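Local structure of uncharacterized protein (Bacteroides caccae, 4R4K) at residues D17-T20 with F25-T28; P33-I38 with R105-Q110; K55-L60 with G124-D129; K82-E87 with V92-Y97. The protein is of unknown function but adopts a cystatin-like fold and falls in the NTF2 clan, as a divergent relative of the DUF4348 family. All blocks are in the same frame, centred on the assembly; numbering follows the deposited sequence.

Contact 1 (D17-T20 with F25-T28); sequences DKFT and FQYT
Phe19 and Gln26 stack flat on flat where helix 12-21 meets helix 23-28, the next helix in the chain. The phenyl ring and the amide plane are 7° apart, and Gln26 CG lies over the ring face, 3.6 Å from the centroid of Phe19, in a CH-pi contact. Glutamine suits the place because its methylenes and flat amide can cover a ring while its polar atoms still bond: NE2 gives a hydrogen bond of 2.9 Å to Phe19 O, approaching from above the carbonyl plane with an N-H...O angle of 156°. One residue is thus gripped at both its ring and its backbone, which fixes the rotation of the amide.

Phe25 carries the other half. Its CG stands anti to the backbone N (chi1 179°), which sends the ring back under the extended chain of Lys18. Lys18 CD sits 3.7 Å from the centroid of the Phe25 ring, almost straight above it, and Phe19 CA meets the ring edge at CD2, 3.7 Å away. Replacing Phe25 by an alanine would probably leave the Lys18 methylenes without their flat platform and open a gap beside the Phe19 backbone.

Beyond the two helices, Gln26 OE1 accepts bonds from Trp58 NE1 and Leu61 N, and the Gln26 side chain also touches Phe149, so the pair is tied to the loop between strands 48-51 and 69-72 and to helix 135-152.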
# COMPACT_ATOMS: atom_id res chain seq x y z
N ASP A 17 -13.07 -4.02 -3.85
CA ASP A 17 -13.13 -5.15 -4.78
C ASP A 17 -12.77 -4.74 -6.21
O ASP A 17 -12.03 -5.44 -6.90
CB ASP A 17 -14.50 -5.84 -4.70
CG ASP A 17 -14.65 -6.69 -3.44
OD1 ASP A 17 -13.63 -6.96 -2.77
OD2 ASP A 17 -15.79 -7.10 -3.13
N LYS A 18 -13.27 -3.60 -6.66
CA LYS A 18 -12.87 -3.13 -7.98
C LYS A 18 -11.39 -2.73 -8.05
O LYS A 18 -10.69 -3.01 -9.02
CB LYS A 18 -13.80 -2.02 -8.46
CG LYS A 18 -13.64 -1.80 -9.96
CD LYS A 18 -14.54 -0.70 -10.47
CE LYS A 18 -14.44 -0.59 -11.98
NZ LYS A 18 -15.26 0.52 -12.52
N PHE A 19 -10.93 -2.04 -7.01
CA PHE A 19 -9.55 -1.56 -6.90
C PHE A 19 -8.57 -2.72 -7.03
O PHE A 19 -7.57 -2.63 -7.77
CB PHE A 19 -9.42 -0.89 -5.53
CG PHE A 19 -8.09 -0.24 -5.24
CD1 PHE A 19 -7.84 1.10 -5.59
CD2 PHE A 19 -7.09 -0.93 -4.55
CE1 PHE A 19 -6.62 1.71 -5.28
CE2 PHE A 19 -5.90 -0.31 -4.22
CZ PHE A 19 -5.66 1.00 -4.60
N THR A 20 -8.87 -3.82 -6.34
CA THR A 20 -7.92 -4.95 -6.31
C THR A 20 -8.08 -5.86 -7.53
O THR A 20 -7.24 -6.72 -7.74
CB THR A 20 -8.07 -5.80 -5.03
OG1 THR A 20 -9.43 -6.24 -4.88
CG2 THR A 20 -7.66 -5.00 -3.83
N PHE A 25 -7.81 0.40 -13.27
CA PHE A 25 -8.67 1.13 -12.33
C PHE A 25 -7.89 1.54 -11.08
O PHE A 25 -8.02 2.68 -10.59
CB PHE A 25 -9.88 0.28 -11.93
CG PHE A 25 -10.80 0.95 -10.96
CD1 PHE A 25 -11.66 1.94 -11.37
CD2 PHE A 25 -10.78 0.61 -9.60
CE1 PHE A 25 -12.51 2.55 -10.46
CE2 PHE A 25 -11.62 1.23 -8.68
CZ PHE A 25 -12.49 2.20 -9.12
N GLN A 26 -7.11 0.61 -10.53
CA GLN A 26 -6.32 0.90 -9.34
C GLN A 26 -5.48 2.18 -9.49
O GLN A 26 -5.48 3.06 -8.61
CB GLN A 26 -5.44 -0.31 -8.97
CG GLN A 26 -4.64 -0.07 -7.71
CD GLN A 26 -4.07 -1.31 -7.01
OE1 GLN A 26 -3.00 -1.23 -6.43
NE2 GLN A 26 -4.77 -2.45 -7.08
N TYR A 27 -4.75 2.28 -10.60
CA TYR A 27 -3.92 3.46 -10.83
C TYR A 27 -4.73 4.76 -10.85
O TYR A 27 -4.27 5.81 -10.36
CB TYR A 27 -3.14 3.35 -12.13
CG TYR A 27 -1.92 2.48 -12.06
CD1 TYR A 27 -0.89 2.77 -11.17
CD2 TYR A 27 -1.79 1.39 -12.90
CE1 TYR A 27 0.25 1.98 -11.14
CE2 TYR A 27 -0.68 0.60 -12.87
CZ TYR A 27 0.34 0.91 -11.99
OH TYR A 27 1.42 0.10 -11.96
N THR A 28 -5.96 4.71 -11.33
CA THR A 28 -6.81 5.92 -11.37
C THR A 28 -7.27 6.36 -9.99
O THR A 28 -7.72 7.51 -9.83
CB THR A 28 -8.09 5.76 -12.26
OG1 THR A 28 -9.07 4.90 -11.67
CG2 THR A 28 -7.75 5.32 -13.68

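Contact 2 (P33-I38 with R105-Q110); sequences PLKTPI and RVEFEQ. With ACT (acetate ion), chain G.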
# COMPACT_ATOMS: atom_id res chain seq x y z
N PRO A 33 1.71 12.52 -6.01
CA PRO A 33 2.60 11.71 -5.19
C PRO A 33 1.97 11.52 -3.84
O PRO A 33 1.19 12.35 -3.39
CB PRO A 33 3.87 12.56 -5.08
CG PRO A 33 3.42 13.96 -5.33
CD PRO A 33 2.26 13.87 -6.27
N LEU A 34 2.24 10.38 -3.22
CA LEU A 34 1.58 10.08 -1.96
C LEU A 34 2.04 11.05 -0.87
O LEU A 34 3.09 11.70 -1.00
CB LEU A 34 1.82 8.63 -1.56
CG LEU A 34 1.26 7.61 -2.56
CD1 LEU A 34 1.69 6.22 -2.15
CD2 LEU A 34 -0.25 7.71 -2.67
N LYS A 35 1.25 11.15 0.18
CA LYS A 35 1.51 12.13 1.23
C LYS A 35 2.89 11.96 1.88
O LYS A 35 3.57 12.96 2.15
CB LYS A 35 0.42 12.10 2.29
CG LYS A 35 -0.87 12.78 1.85
CD LYS A 35 -1.76 13.14 3.02
CE LYS A 35 -2.48 11.92 3.58
NZ LYS A 35 -3.35 12.27 4.74
N THR A 36 3.32 10.73 2.08
CA THR A 36 4.61 10.47 2.72
C THR A 36 5.60 9.96 1.68
O THR A 36 5.38 8.92 1.06
CB THR A 36 4.47 9.46 3.87
OG1 THR A 36 3.49 9.93 4.80
CG2 THR A 36 5.81 9.25 4.59
N PRO A 37 6.71 10.69 1.48
CA PRO A 37 7.69 10.20 0.52
C PRO A 37 8.49 9.01 1.06
O PRO A 37 8.42 8.69 2.24
CB PRO A 37 8.61 11.40 0.31
CG PRO A 37 8.56 12.13 1.60
CD PRO A 37 7.16 11.94 2.13
N ILE A 38 9.23 8.36 0.19
CA ILE A 38 10.12 7.29 0.58
C ILE A 38 11.33 7.95 1.22
O ILE A 38 11.91 8.83 0.61
CB ILE A 38 10.50 6.45 -0.66
CG1 ILE A 38 9.25 5.73 -1.21
CG2 ILE A 38 11.58 5.42 -0.32
CD1 ILE A 38 9.36 5.28 -2.66
N ARG A 105 1.03 -0.10 5.28
CA ARG A 105 -0.02 0.75 5.77
C ARG A 105 -0.57 1.47 4.55
O ARG A 105 0.19 2.07 3.80
CB ARG A 105 0.49 1.75 6.81
CG ARG A 105 -0.50 2.74 7.43
CD ARG A 105 0.23 3.85 8.13
NE ARG A 105 -0.72 4.71 8.85
CZ ARG A 105 -1.34 5.75 8.32
NH1 ARG A 105 -1.16 6.09 7.05
NH2 ARG A 105 -2.17 6.47 9.08
N VAL A 106 -1.88 1.35 4.34
CA VAL A 106 -2.55 2.02 3.23
C VAL A 106 -3.68 2.88 3.79
O VAL A 106 -4.49 2.42 4.60
CB VAL A 106 -3.16 1.03 2.23
CG1 VAL A 106 -3.63 1.76 0.98
CG2 VAL A 106 -2.17 -0.07 1.90
N GLU A 107 -3.68 4.15 3.40
CA GLU A 107 -4.66 5.11 3.86
C GLU A 107 -5.60 5.46 2.72
O GLU A 107 -5.15 5.88 1.64
CB GLU A 107 -3.97 6.38 4.36
CG GLU A 107 -4.94 7.41 4.92
CD GLU A 107 -4.25 8.61 5.54
OE1 GLU A 107 -3.10 8.89 5.17
OE2 GLU A 107 -4.87 9.28 6.38
N PHE A 108 -6.90 5.29 2.97
CA PHE A 108 -7.96 5.53 1.99
C PHE A 108 -8.83 6.67 2.47
O PHE A 108 -9.13 6.78 3.67
CB PHE A 108 -8.89 4.33 1.88
CG PHE A 108 -8.23 3.07 1.44
CD1 PHE A 108 -8.12 2.75 0.09
CD2 PHE A 108 -7.76 2.19 2.38
CE1 PHE A 108 -7.55 1.56 -0.29
CE2 PHE A 108 -7.18 1.00 2.01
CZ PHE A 108 -7.08 0.68 0.68
N GLU A 109 -9.20 7.55 1.55
CA GLU A 109 -10.10 8.65 1.88
C GLU A 109 -11.14 8.77 0.79
O GLU A 109 -10.84 8.61 -0.41
CB GLU A 109 -9.32 9.96 2.04
CG GLU A 109 -8.44 9.95 3.27
CD GLU A 109 -7.79 11.29 3.58
OE1 GLU A 109 -7.72 12.15 2.68
OE2 GLU A 109 -7.34 11.45 4.74
N GLN A 110 -12.37 9.03 1.21
CA GLN A 110 -13.44 9.28 0.29
C GLN A 110 -13.44 10.78 0.04
O GLN A 110 -13.65 11.59 0.96
CB GLN A 110 -14.78 8.81 0.83
CG GLN A 110 -15.83 8.77 -0.27
CD GLN A 110 -17.23 8.69 0.27
OE1 GLN A 110 -17.62 9.51 1.07
NE2 GLN A 110 -17.99 7.72 -0.17
C ACT G . -0.76 5.40 12.50
O ACT G . -0.21 6.44 12.92
OXT ACT G . -1.91 5.41 12.01
CH3 ACT G . -0.00 4.10 12.59
O HOH W 1 -5.30 13.61 2.22
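Lys35 reaches from the loop before strand 38-41 to the acidic side chains of Glu107 and Glu109 on strand 104-110. Arg105, first along that strand, offers the edge of its guanidinium to an acetate, probably from the crystallisation liquor: NH2 bonds to acetate OXT at 3.1 Å, while NE adds a weak bond to the same oxygen. Arg105 NH1 also lies 3.9 Å from Glu107 OE1, a long salt bridge. A leucine in place of Arg105 would probably leave the acetate without these two N-H donors and deprive Glu107 of one positive neighbour.

At Glu107 the Lys35 and Glu107 side chains cross at about a right angle. Lys35 NZ is 3.4 Å from Glu107 OE1, a salt bridge whose hydrogen bond is weak, and OE2 is bonded to His90 NE2. Both bridges hold for one of two modelled positions of Glu107. At Glu109 the charges come no closer than 4.1 Å, between Lys35 NZ and OE2; a water bridges instead, giving a 2.9 Å bond to Glu109 OE1 and taking a weak one from NZ.

Asp120 touches both Lys35 and Glu107, so acids gather here; Lys35 and Arg105 would probably favour ionised Glu107 and partly offset them.

Contact 3 (K55-L60 with G124-D129); sequences KEKWPL and GWYGYD. With PEU (2,5,8,11,14,17,20,23,26,29,32,35,38,41,44,47,50,53,56,59,62,65,68,71,74,77,80-heptacosaoxadooctacontan-82-ol), chain H.
A pocket holding a bound polyether has Trp125 as one of its walls, and Pro59 packs against that tryptophan from the loop after strand 48-51. Pro59 CG lies 3.8 Å from Trp125 CD1, the two side chains sliding past each other in opposite directions. The indole presents a face to the ligand, with the polyether carbon CCR 3.6 Å above its plane, so the indole face packs on the methylenes of the chain. Trp125 NE1 is buried without a hydrogen-bond partner and has ligand carbon CDC 3.6 Å away. At Gly124 the lack of a side chain leaves room for the polyether; a beta carbon would clash with its CCU.

The polar link is made by the residue after Trp125. Tyr126 OH donates to Lys57 O at 2.6 Å, on a lone pair in the carbonyl plane, and that oxygen lies near the plane of the phenol ring, at its edge. With CG anti to the carbonyl carbon (chi1 -51°), Tyr126 is directed at the backbone of 55-60, and its OH also touches Lys57 CB at 3.6 Å. The lysine chain itself leads away to a 2.9 Å salt bridge between Lys57 NZ and Glu56 OE2, and NZ also bonds Pro52 O.

Helix 135-152 lies alongside: Val142 touches both Trp125 and Tyr126, Asn146 bonds the backbone of Trp58 and Leu60, and Ile38 of strand 38-41 packs on Lys57 and Tyr126.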
# COMPACT_ATOMS: atom_id res chain seq x y z
N LYS A 55 3.84 7.27 -9.26
CA LYS A 55 3.15 6.15 -9.91
C LYS A 55 4.09 5.04 -10.32
O LYS A 55 3.76 3.86 -10.17
CB LYS A 55 2.37 6.64 -11.13
CG LYS A 55 1.58 5.55 -11.82
CD LYS A 55 0.98 6.02 -13.14
CE LYS A 55 0.49 4.82 -13.95
NZ LYS A 55 0.07 5.16 -15.33
N GLU A 56 5.26 5.39 -10.82
CA GLU A 56 6.18 4.36 -11.29
C GLU A 56 6.69 3.47 -10.14
O GLU A 56 7.17 2.38 -10.38
CB GLU A 56 7.33 4.96 -12.13
CG GLU A 56 8.57 5.33 -11.35
CD GLU A 56 8.43 6.62 -10.56
OE1 GLU A 56 7.31 7.16 -10.49
OE2 GLU A 56 9.45 7.08 -10.00
N LYS A 57 6.62 3.93 -8.90
CA LYS A 57 7.07 3.17 -7.74
C LYS A 57 5.98 2.32 -7.09
O LYS A 57 6.27 1.49 -6.24
CB LYS A 57 7.65 4.12 -6.68
CG LYS A 57 8.88 4.89 -7.18
CD LYS A 57 9.54 5.68 -6.06
CE LYS A 57 10.68 6.54 -6.58
NZ LYS A 57 10.20 7.74 -7.32
N TRP A 58 4.72 2.54 -7.47
CA TRP A 58 3.59 1.89 -6.82
C TRP A 58 3.52 0.37 -7.02
O TRP A 58 3.41 -0.08 -8.15
CB TRP A 58 2.27 2.49 -7.32
CG TRP A 58 1.06 1.86 -6.70
CD1 TRP A 58 0.17 1.01 -7.31
CD2 TRP A 58 0.62 2.02 -5.35
NE1 TRP A 58 -0.80 0.62 -6.40
CE2 TRP A 58 -0.54 1.22 -5.19
CE3 TRP A 58 1.12 2.74 -4.25
CZ2 TRP A 58 -1.22 1.14 -3.98
CZ3 TRP A 58 0.43 2.66 -3.06
CH2 TRP A 58 -0.72 1.87 -2.94
N PRO A 59 3.54 -0.41 -5.92
CA PRO A 59 3.22 -1.84 -6.03
C PRO A 59 1.72 -2.08 -6.02
O PRO A 59 1.06 -1.76 -5.03
CB PRO A 59 3.86 -2.45 -4.77
CG PRO A 59 4.64 -1.33 -4.12
CD PRO A 59 3.97 -0.08 -4.56
N LEU A 60 1.20 -2.71 -7.07
CA LEU A 60 -0.20 -3.01 -7.16
C LEU A 60 -0.63 -3.98 -6.06
O LEU A 60 0.04 -4.99 -5.81
CB LEU A 60 -0.53 -3.55 -8.55
CG LEU A 60 -0.39 -2.53 -9.70
CD1 LEU A 60 -0.28 -3.23 -11.04
CD2 LEU A 60 -1.55 -1.55 -9.72
N GLY A 124 6.87 -2.01 2.94
CA GLY A 124 8.18 -2.60 3.21
C GLY A 124 9.04 -2.80 1.96
O GLY A 124 10.21 -3.07 2.08
N TRP A 125 8.45 -2.75 0.76
CA TRP A 125 9.27 -2.76 -0.48
C TRP A 125 10.32 -1.64 -0.44
O TRP A 125 11.42 -1.82 -0.95
CB TRP A 125 8.40 -2.55 -1.71
CG TRP A 125 7.78 -3.76 -2.31
CD1 TRP A 125 6.47 -4.11 -2.26
CD2 TRP A 125 8.44 -4.76 -3.11
NE1 TRP A 125 6.28 -5.27 -2.97
CE2 TRP A 125 7.47 -5.68 -3.50
CE3 TRP A 125 9.76 -4.95 -3.54
CZ2 TRP A 125 7.78 -6.80 -4.29
CZ3 TRP A 125 10.07 -6.07 -4.32
CH2 TRP A 125 9.08 -6.97 -4.68
N TYR A 126 9.94 -0.51 0.14
CA TYR A 126 10.80 0.63 0.30
C TYR A 126 11.04 0.97 1.77
O TYR A 126 11.01 2.13 2.19
CB TYR A 126 10.21 1.82 -0.43
CG TYR A 126 9.83 1.55 -1.87
CD1 TYR A 126 10.78 1.15 -2.79
CD2 TYR A 126 8.53 1.68 -2.30
CE1 TYR A 126 10.42 0.90 -4.09
CE2 TYR A 126 8.15 1.42 -3.61
CZ TYR A 126 9.10 1.03 -4.50
OH TYR A 126 8.75 0.81 -5.80
N GLY A 127 11.35 -0.06 2.56
CA GLY A 127 11.61 0.10 3.98
C GLY A 127 12.82 0.95 4.29
O GLY A 127 13.70 1.20 3.45
N TYR A 128 12.88 1.39 5.54
CA TYR A 128 14.00 2.21 5.95
C TYR A 128 15.26 1.35 5.91
O TYR A 128 16.33 1.89 5.83
CB TYR A 128 13.81 2.77 7.35
CG TYR A 128 14.81 3.85 7.66
CD1 TYR A 128 14.61 5.16 7.21
CD2 TYR A 128 15.96 3.58 8.38
CE1 TYR A 128 15.52 6.16 7.48
CE2 TYR A 128 16.87 4.57 8.66
CZ TYR A 128 16.64 5.86 8.21
OH TYR A 128 17.55 6.85 8.48
N ASP A 129 15.12 0.01 5.95
CA ASP A 129 16.30 -0.89 5.87
C ASP A 129 16.84 -1.11 4.46
O ASP A 129 17.79 -1.87 4.27
CB ASP A 129 16.05 -2.31 6.40
CG ASP A 129 15.87 -2.37 7.89
OD1 ASP A 129 16.28 -1.41 8.59
OD2 ASP A 129 15.34 -3.41 8.36
OCP PEU H . 10.36 -8.25 0.13
CCQ PEU H . 9.75 -7.30 -0.74
CCR PEU H . 8.67 -6.53 0.01
OCS PEU H . 7.70 -7.44 0.54
CCT PEU H . 7.50 -7.29 1.96
CCU PEU H . 6.68 -6.04 2.27
OCV PEU H . 5.48 -6.08 1.50
CCW PEU H . 4.49 -5.15 1.91
CCX PEU H . 3.56 -4.89 0.74
OCY PEU H . 2.97 -6.10 0.25
CCZ PEU H . 2.03 -5.92 -0.82
CDA PEU H . 2.70 -5.53 -2.14
ODB PEU H . 2.25 -6.35 -3.22
CDC PEU H . 3.30 -6.90 -4.03
CDD PEU H . 3.98 -8.03 -3.26
ODE PEU H . 4.69 -8.91 -4.14

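Contact 4 (K82-E87 with V92-Y97); sequences KFTLNE and VFEAGY. With PEU (2,5,8,11,14,17,20,23,26,29,32,35,38,41,44,47,50,53,56,59,62,65,68,71,74,77,80-heptacosaoxadooctacontan-82-ol), chain I.
Phe93 turns the edge of its ring toward the face of Phe83, a T-shaped pair with planes at 61° and centroids 5.0 Å apart. Phe93 CD1 stands over the middle of the Phe83 ring, 3.6 Å from Phe83 CE2. With Phe93 CG anti to the backbone N (chi1 -178°) and Phe83 CG anti to the carbonyl carbon (chi1 -76°), the two rings meet edge to face. The residues form a non-hydrogen-bonded antiparallel pair, and flat aromatic rings suit its close CA atoms, since one can lie over the other's face.

On the face shared by Lys82, Leu85, Val92 and Glu94, the packing is mixed: Leu85 on Val92 is apolar, with Leu85 CB 3.8 Å from Val92 CB, while Thr84 lies against the Glu94 carboxylate. Thr84 crosses Glu94 at about a right angle, its methyl CG2 lying 3.7 Å from Glu94 OE1; the small beta-branched threonine brings both CG2 and OG1 close to Glu94.

Here the strand has a classic beta bulge, in which Thr84 and Leu85 together face Val92. Val92 O takes weak bonds from Thr84 N and Leu85 N, and Val92 N gives a sound one to Leu85 O at 2.9 Å. Before the bulge, Lys82 and Glu94 exchange two backbone bonds, each 2.9 Å between the N of one and the O of the other.

The hairpin of strands 78-87 and 90-97 lies within the five-stranded sheet. Strand 104-110 flanks Phe93 through a backbone bond to Val106, while Met66 from a loop touches the Phe93 ring.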
# COMPACT_ATOMS: atom_id res chain seq x y z
N LYS A 82 -5.29 -5.82 9.25
CA LYS A 82 -6.52 -5.28 9.79
C LYS A 82 -6.70 -3.82 9.43
O LYS A 82 -5.71 -3.11 9.18
CB LYS A 82 -6.55 -5.44 11.31
CG LYS A 82 -5.49 -4.66 12.03
CD LYS A 82 -5.43 -5.11 13.49
CE LYS A 82 -4.22 -4.54 14.19
NZ LYS A 82 -4.36 -4.60 15.67
N PHE A 83 -7.95 -3.38 9.39
CA PHE A 83 -8.27 -1.96 9.32
C PHE A 83 -8.14 -1.40 10.74
O PHE A 83 -8.92 -1.72 11.64
CB PHE A 83 -9.65 -1.71 8.71
CG PHE A 83 -9.66 -1.88 7.23
CD1 PHE A 83 -9.27 -0.84 6.41
CD2 PHE A 83 -9.98 -3.10 6.67
CE1 PHE A 83 -9.23 -1.01 5.03
CE2 PHE A 83 -9.93 -3.28 5.30
CZ PHE A 83 -9.56 -2.23 4.48
N THR A 84 -7.10 -0.59 10.94
CA THR A 84 -6.84 0.05 12.23
C THR A 84 -7.64 1.32 12.40
O THR A 84 -7.82 1.80 13.53
CB THR A 84 -5.36 0.38 12.38
OG1 THR A 84 -4.92 1.13 11.23
CG2 THR A 84 -4.58 -0.91 12.49
N LEU A 85 -8.08 1.89 11.29
CA LEU A 85 -9.04 2.99 11.29
C LEU A 85 -10.13 2.60 10.32
O LEU A 85 -9.86 2.25 9.18
CB LEU A 85 -8.39 4.31 10.86
CG LEU A 85 -9.32 5.53 10.91
CD1 LEU A 85 -9.60 5.92 12.35
CD2 LEU A 85 -8.74 6.70 10.13
N ASN A 86 -11.37 2.67 10.77
CA ASN A 86 -12.49 2.29 9.94
C ASN A 86 -13.66 3.27 10.13
O ASN A 86 -14.65 2.97 10.79
CB ASN A 86 -12.90 0.86 10.26
CG ASN A 86 -13.97 0.32 9.34
OD1 ASN A 86 -14.17 0.82 8.23
ND2 ASN A 86 -14.69 -0.69 9.81
N GLU A 87 -13.50 4.46 9.55
CA GLU A 87 -14.51 5.51 9.63
C GLU A 87 -15.21 5.65 8.28
O GLU A 87 -14.71 5.21 7.25
CB GLU A 87 -13.86 6.84 10.04
CG GLU A 87 -13.08 6.72 11.36
CD GLU A 87 -14.00 6.58 12.57
OE1 GLU A 87 -15.16 7.03 12.50
OE2 GLU A 87 -13.56 6.02 13.60
N VAL A 92 -7.79 3.11 7.32
CA VAL A 92 -6.37 2.79 7.31
C VAL A 92 -6.22 1.28 7.54
O VAL A 92 -6.81 0.72 8.46
CB VAL A 92 -5.56 3.52 8.39
CG1 VAL A 92 -4.11 3.06 8.38
CG2 VAL A 92 -5.66 5.02 8.21
N PHE A 93 -5.51 0.65 6.61
CA PHE A 93 -5.24 -0.77 6.63
C PHE A 93 -3.75 -0.96 6.97
O PHE A 93 -2.89 -0.29 6.41
CB PHE A 93 -5.55 -1.37 5.27
CG PHE A 93 -5.36 -2.85 5.19
CD1 PHE A 93 -6.35 -3.73 5.64
CD2 PHE A 93 -4.20 -3.38 4.62
CE1 PHE A 93 -6.17 -5.10 5.52
CE2 PHE A 93 -4.03 -4.73 4.50
CZ PHE A 93 -5.02 -5.60 4.93
N GLU A 94 -3.48 -1.86 7.90
CA GLU A 94 -2.13 -2.15 8.35
C GLU A 94 -1.89 -3.65 8.38
O GLU A 94 -2.78 -4.40 8.75
CB GLU A 94 -1.88 -1.53 9.73
CG GLU A 94 -1.43 -0.11 9.60
CD GLU A 94 -1.26 0.63 10.90
OE1 GLU A 94 -1.02 -0.01 11.96
OE2 GLU A 94 -1.33 1.87 10.85
N ALA A 95 -0.69 -4.07 7.95
CA ALA A 95 -0.32 -5.46 7.99
C ALA A 95 1.13 -5.63 8.41
O ALA A 95 1.99 -4.77 8.12
CB ALA A 95 -0.56 -6.12 6.64
N GLY A 96 1.41 -6.72 9.12
CA GLY A 96 2.75 -7.03 9.56
C GLY A 96 2.78 -8.18 10.54
O GLY A 96 1.71 -8.64 11.00
N TYR A 97 3.99 -8.62 10.87
CA TYR A 97 4.17 -9.65 11.90
C TYR A 97 3.93 -9.06 13.29
O TYR A 97 4.36 -7.95 13.59
CB TYR A 97 5.58 -10.25 11.83
CG TYR A 97 5.74 -11.23 10.71
CD1 TYR A 97 5.16 -12.49 10.80
CD2 TYR A 97 6.38 -10.88 9.53
CE1 TYR A 97 5.26 -13.40 9.76
CE2 TYR A 97 6.47 -11.78 8.49
CZ TYR A 97 5.92 -13.03 8.61
OH TYR A 97 5.98 -13.93 7.56
OCY PEU I . 4.57 -11.69 4.06
CCZ PEU I . 4.44 -12.79 4.97
CDA PEU I . 3.00 -13.30 5.02
ODB PEU I . 2.30 -12.88 3.84
CDC PEU I . 0.90 -13.15 3.85
CDD PEU I . 0.17 -11.91 3.35
ODE PEU I . -0.59 -12.21 2.17

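How the contacts relate
Contacts 2 and 4 share the five-stranded sheet, in which strands 104-110 and 90-97 are neighbours: Arg105 CG packs on Val92 CG1 at 3.7 Å, and Arg105 NE makes a long, weak ion pair with Glu94 OE2 at 3.5 Å. Contact 1 meets contact 3 where Tyr27 CZ lies 3.8 Å from Leu60 CD2, although their centres are about 18 Å apart. Contact 3 in turn touches contact 2 where Leu34 CD1 packs 3.9 Å from Trp58 CZ3. Contacts 3 and 4 do not touch, their centres about 18 Å apart on opposite sides of the chain's centre, yet each reaches a polyether site, by Leu60, Gly124 and Trp125 in one and by Tyr97 in the other.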